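Local coordinates for DUF6844 domain-containing protein (Francisella tularensis subsp. tularensis, PDB 4QVR) that is of unknown function but carries a DUF6844 domain and probably a signal sequence, consistent with export from the cytoplasm, at residues 122-127 with 264-269; 82-87 with 257-262. All coordinates share one frame; numbering follows the deposited sequence. Where two conformers were deposited one is given.

Contact 1: residues 122-127 with 264-269; sequences IGTASV and NAAIGV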
loop_
_atom_site.group_PDB
_atom_site.type_symbol
_atom_site.label_atom_id
_atom_site.label_comp_id
_atom_site.label_asym_id
_atom_site.label_seq_id
_atom_site.Cartn_x
_atom_site.Cartn_y
_atom_site.Cartn_z
ATOM N N ILE A 122 -3.273 -3.808 9.257
ATOM C CA ILE A 122 -2.203 -3.750 10.193
ATOM C C ILE A 122 -1.201 -4.803 9.839
ATOM O O ILE A 122 -1.567 -5.823 9.308
ATOM C CB ILE A 122 -2.787 -4.078 11.565
ATOM C CG1 ILE A 122 -3.661 -2.926 12.026
ATOM C CG2 ILE A 122 -1.701 -4.429 12.594
ATOM C CD1 ILE A 122 -4.435 -3.256 13.287
ATOM N N GLY A 123 0.062 -4.531 10.133
ATOM C CA GLY A 123 1.135 -5.494 9.974
ATOM C C GLY A 123 1.989 -5.334 11.229
ATOM O O GLY A 123 1.986 -4.241 11.835
ATOM N N THR A 124 2.655 -6.422 11.654
ATOM C CA THR A 124 3.539 -6.432 12.839
ATOM C C THR A 124 4.813 -7.255 12.602
ATOM O O THR A 124 4.811 -8.223 11.862
ATOM C CB THR A 124 2.850 -7.023 14.087
ATOM O OG1 THR A 124 2.584 -8.424 13.888
ATOM C CG2 THR A 124 1.553 -6.283 14.373
ATOM N N ALA A 125 5.887 -6.884 13.283
ATOM C CA ALA A 125 7.171 -7.553 13.142
ATOM C C ALA A 125 7.817 -7.503 14.477
ATOM O O ALA A 125 7.541 -6.583 15.235
ATOM C CB ALA A 125 8.042 -6.843 12.132
ATOM N N SER A 126 8.677 -8.479 14.783
ATOM C CA SER A 126 9.354 -8.493 16.089
ATOM C C SER A 126 10.501 -7.543 16.014
ATOM O O SER A 126 10.977 -7.246 14.916
ATOM C CB SER A 126 9.900 -9.880 16.414
ATOM O OG SER A 126 8.895 -10.852 16.220
ATOM N N VAL A 127 10.919 -7.029 17.165
ATOM C CA VAL A 127 12.118 -6.189 17.243
ATOM C C VAL A 127 13.108 -6.982 18.091
ATOM O O VAL A 127 12.701 -7.951 18.745
ATOM C CB VAL A 127 11.876 -4.815 17.899
ATOM C CG1 VAL A 127 10.897 -4.003 17.095
ATOM C CG2 VAL A 127 11.411 -4.960 19.344
ATOM N N ASN A 264 7.127 -5.889 19.832
ATOM C CA ASN A 264 6.846 -5.724 18.394
ATOM C C ASN A 264 6.673 -4.317 17.963
ATOM O O ASN A 264 6.433 -3.413 18.779
ATOM C CB ASN A 264 5.530 -6.409 18.020
ATOM C CG ASN A 264 5.603 -7.907 18.148
ATOM O OD1 ASN A 264 6.530 -8.549 17.630
ATOM N ND2 ASN A 264 4.625 -8.482 18.826
ATOM N N ALA A 265 6.768 -4.133 16.650
ATOM C CA ALA A 265 6.474 -2.871 16.033
ATOM C C ALA A 265 5.256 -3.200 15.187
ATOM O O ALA A 265 5.260 -4.179 14.467
ATOM C CB ALA A 265 7.613 -2.387 15.166
ATOM N N ALA A 266 4.215 -2.399 15.295
ATOM C CA ALA A 266 2.994 -2.620 14.558
ATOM C C ALA A 266 2.665 -1.339 13.776
ATOM O O ALA A 266 2.775 -0.198 14.308
ATOM C CB ALA A 266 1.865 -2.950 15.519
ATOM N N ILE A 267 2.310 -1.516 12.518
ATOM C CA ILE A 267 1.958 -0.391 11.658
ATOM C C ILE A 267 0.520 -0.544 11.141
ATOM O O ILE A 267 0.122 -1.625 10.723
ATOM C CB ILE A 267 2.864 -0.363 10.389
ATOM C CG1 ILE A 267 4.336 -0.079 10.703
ATOM C CG2 ILE A 267 2.388 0.656 9.385
ATOM C CD1 ILE A 267 4.657 1.341 11.086
ATOM N N GLY A 268 -0.236 0.553 11.110
ATOM C CA GLY A 268 -1.565 0.544 10.532
ATOM C C GLY A 268 -1.546 1.482 9.332
ATOM O O GLY A 268 -0.832 2.480 9.314
ATOM N N VAL A 269 -2.270 1.135 8.293
ATOM C CA VAL A 269 -2.319 1.983 7.109
ATOM C C VAL A 269 -3.781 2.094 6.724
ATOM O O VAL A 269 -4.533 1.130 6.834
ATOM C CB VAL A 269 -1.455 1.432 5.957
ATOM C CG1 VAL A 269 -1.906 0.045 5.568
ATOM C CG2 VAL A 269 -1.493 2.366 4.729
#
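Asn264 faces Ser126 as a non-hydrogen-bonded pair and opens an antiparallel ladder whose segment axes approach to 4.7 Å with N-to-C directions 163° apart. Its side chain leans over the backbone of 125-126. At Ala265 comes the first hydrogen-bonded pair: its N donates to Ala125 O at 2.9 Å, nearly straight, and its O accepts Ala125 N at 3.0 Å. The methyl of Ala265 meets one branch of Val127, with CB 4.1 Å from CG1; that branch lies beside the Val127 backbone N, opposite the carbonyl carbon (chi1 -62°). Ala266 turns its methyl to the other face, where CB approaches Thr124 CG2 to 3.5 Å, a closeness tied to one of two threonine conformers and therefore provisional. Leu98 of helix 94-108 also covers that face, against Ala266 and Ile122. Ile267 pairs with Gly123 through both backbone bonds, N to Gly123 O at 2.8 Å and O to Gly123 N at 3.0 Å, and sends its side chain toward helix 134-159, on the same face as Ala125 and Ala265. Gly268 lies across from Ile122, whose CG1 comes 4.3 Å from the glycine CA. Beyond it, Val269 continues the pairing with Ala121. Four backbone hydrogen bonds, supplemented by CA-H...O contacts from Ile122, Thr124 and Ala266, thus carry the interaction, while the alanines and glycines place little side-chain bulk on the faces of the sheet here. The paired bonds at Gly123-Ile267 and Ala125-Ala265 show the register, and the largely apolar faces meet a helix on either side.

Contact 2: residues 82-87 with 257-262; sequences KPVATT and FVVEKD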
loop_
_atom_site.group_PDB
_atom_site.type_symbol
_atom_site.label_atom_id
_atom_site.label_comp_id
_atom_site.label_asym_id
_atom_site.label_seq_id
_atom_site.Cartn_x
_atom_site.Cartn_y
_atom_site.Cartn_z
ATOM N N LYS A 82 2.893 11.346 15.062
ATOM C CA LYS A 82 3.649 10.946 16.253
ATOM C C LYS A 82 3.394 9.456 16.574
ATOM O O LYS A 82 2.350 8.921 16.226
ATOM C CB LYS A 82 3.216 11.803 17.461
ATOM C CG LYS A 82 3.505 13.299 17.333
ATOM C CD LYS A 82 2.892 14.076 18.496
ATOM C CE LYS A 82 3.107 15.576 18.372
ATOM N NZ LYS A 82 4.549 15.945 18.462
ATOM N N PRO A 83 4.348 8.782 17.222
ATOM C CA PRO A 83 4.065 7.411 17.610
ATOM C C PRO A 83 2.830 7.388 18.499
ATOM O O PRO A 83 2.719 8.198 19.420
ATOM C CB PRO A 83 5.300 7.019 18.425
ATOM C CG PRO A 83 6.388 7.863 17.860
ATOM C CD PRO A 83 5.728 9.176 17.573
ATOM N N VAL A 84 1.911 6.476 18.238
ATOM C CA VAL A 84 0.704 6.416 19.040
ATOM C C VAL A 84 1.083 6.218 20.495
ATOM O O VAL A 84 1.729 5.233 20.836
ATOM C CB VAL A 84 -0.214 5.258 18.613
ATOM C CG1 VAL A 84 -1.428 5.188 19.531
ATOM C CG2 VAL A 84 -0.626 5.396 17.145
ATOM N N ALA A 85 0.690 7.167 21.342
ATOM C CA ALA A 85 0.959 7.092 22.785
ATOM C C ALA A 85 0.044 6.058 23.438
ATOM O O ALA A 85 -1.113 5.861 23.013
ATOM C CB ALA A 85 0.768 8.451 23.444
ATOM N N THR A 86 0.563 5.400 24.471
ATOM C CA THR A 86 -0.186 4.374 25.179
ATOM C C THR A 86 0.308 4.226 26.603
ATOM O O THR A 86 1.410 3.725 26.838
ATOM C CB THR A 86 -0.082 3.020 24.454
ATOM O OG1 THR A 86 -0.721 3.126 23.175
ATOM C CG2 THR A 86 -0.754 1.939 25.250
ATOM N N THR A 87 -0.532 4.657 27.543
ATOM C CA THR A 87 -0.225 4.598 28.976
ATOM C C THR A 87 0.053 3.173 29.472
ATOM O O THR A 87 -0.234 2.192 28.788
ATOM C CB THR A 87 -1.386 5.202 29.807
ATOM O OG1 THR A 87 -2.612 4.538 29.482
ATOM C CG2 THR A 87 -1.557 6.692 29.522
ATOM N N PHE A 257 0.186 4.803 10.849
ATOM C CA PHE A 257 0.355 4.931 12.294
ATOM C C PHE A 257 1.288 3.838 12.813
ATOM O O PHE A 257 1.291 2.724 12.283
ATOM C CB PHE A 257 -0.974 4.703 13.029
ATOM C CG PHE A 257 -2.043 5.692 12.687
ATOM C CD1 PHE A 257 -2.151 6.881 13.392
ATOM C CD2 PHE A 257 -2.963 5.416 11.702
ATOM C CE1 PHE A 257 -3.141 7.796 13.089
ATOM C CE2 PHE A 257 -3.951 6.322 11.398
ATOM C CZ PHE A 257 -4.034 7.514 12.087
ATOM N N VAL A 258 2.058 4.144 13.850
ATOM C CA VAL A 258 2.980 3.155 14.408
ATOM C C VAL A 258 2.766 2.988 15.899
ATOM O O VAL A 258 2.502 3.953 16.600
ATOM C CB VAL A 258 4.461 3.511 14.151
ATOM C CG1 VAL A 258 4.845 4.837 14.783
ATOM C CG2 VAL A 258 5.369 2.409 14.673
ATOM N N VAL A 259 2.845 1.744 16.362
ATOM C CA VAL A 259 2.734 1.439 17.769
ATOM C C VAL A 259 3.786 0.382 18.157
ATOM O O VAL A 259 4.018 -0.573 17.424
ATOM C CB VAL A 259 1.346 0.865 18.143
ATOM C CG1 VAL A 259 1.267 0.570 19.642
ATOM C CG2 VAL A 259 0.249 1.817 17.803
ATOM N N GLU A 260 4.417 0.570 19.299
ATOM C CA GLU A 260 5.337 -0.430 19.836
ATOM C C GLU A 260 4.725 -1.046 21.091
ATOM O O GLU A 260 4.367 -0.330 22.050
ATOM C CB GLU A 260 6.695 0.159 20.186
ATOM C CG GLU A 260 7.449 0.760 19.020
ATOM C CD GLU A 260 8.827 1.229 19.442
ATOM O OE1 GLU A 260 9.667 0.378 19.822
ATOM O OE2 GLU A 260 9.064 2.453 19.373
ATOM N N LYS A 261 4.546 -2.359 21.050
ATOM C CA LYS A 261 4.058 -3.110 22.195
ATOM C C LYS A 261 4.505 -4.544 22.189
ATOM O O LYS A 261 4.634 -5.154 21.148
ATOM C CB LYS A 261 2.534 -3.044 22.366
ATOM C CG LYS A 261 2.115 -1.966 23.354
ATOM C CD LYS A 261 0.759 -2.221 23.986
ATOM C CE LYS A 261 0.513 -1.193 25.086
ATOM N NZ LYS A 261 -0.795 -1.340 25.797
ATOM N N ASP A 262 4.776 -5.045 23.383
ATOM C CA ASP A 262 5.121 -6.429 23.592
ATOM C C ASP A 262 6.224 -6.935 22.690
ATOM O O ASP A 262 6.090 -7.976 22.058
ATOM C CB ASP A 262 3.850 -7.265 23.401
ATOM C CG ASP A 262 2.753 -6.881 24.395
ATOM O OD1 ASP A 262 3.022 -6.941 25.631
ATOM O OD2 ASP A 262 1.632 -6.527 23.943
HETATM O O HOH W 1 1.984 7.054 14.501
HETATM O O HOH W 2 4.262 3.280 20.556
#
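The extended chain at Pro83-Thr86 runs 47° from the direction of Phe257-Lys261 and touches that strand through one direct backbone hydrogen bond, Val84 N to Val258 O at 3.1 Å, with a C=O...N angle of 177°. Waters extend the link on both sides of this bond: one donates to Lys82 O and accepts from Val258 N, and the other donates to Val84 O and accepts from Glu260 N. The donors and acceptors follow the order of a parallel ladder, with water inserted where the two backbones are too far apart to bond.

Val84 is the principal side chain. Its CB lies 3.6 Å from Val259 CG2, and the two isopropyl groups cross obliquely. With CG1 anti to the backbone N (chi1 177°), Val84 brings CG2 close to the strand, where it meets Val259 CG2 and, at 4.2 Å, Phe257 CB. Pro83 lies alongside Val258, whose CG1 comes 3.9 Å from the proline CA and 4.3 Å from its CB. Farther along, Thr86 lays its methyl across the end of Lys261 at about a right angle: CG2 lies 3.4 Å from Lys261 CE, closer than usual for two carbons, and 3.3 Å from NZ. The ammonium itself is engaged by Arg92 O. The Thr86 hydroxyl instead donates to Ala85 O at 2.8 Å from above the carbonyl plane.

Helix 94-108 packs beside this junction: Ile97 touches Val84 and Thr86, Leu98 meets Val259, and Met102 meets Phe257. Tyr134 of helix 134-159 receives Val258 and Glu260, while a salt bridge from Lys82 to Asp311 joins the loop to helix 309-312. The loop 82-87 runs beside the strand 251-261, outermost in its sheet within this chain, whose other edge pairs with strand 264-273.

The centres of contacts 1 and 2 lie about 10 Å apart, and both contacts involve one three-stranded antiparallel sheet, ordered 117-126, 264-273, 251-261. Contact 1 joins its first two strands; contact 2 brings a loop to the far strand. Strands 251-261 and 264-273 follow each other in the chain, and backbone pairing of Ala266 with Val259 and Gly268 with Phe257 connects the two sites directly. Along the sequence the segments alternate: 82-87, 122-127, 257-262, 264-269. Both N-terminal pieces are thus drawn to this later strand pair, which falls in the DUF6844 range, and helix 94-108 touches side chains at both contacts, through Leu98 among others.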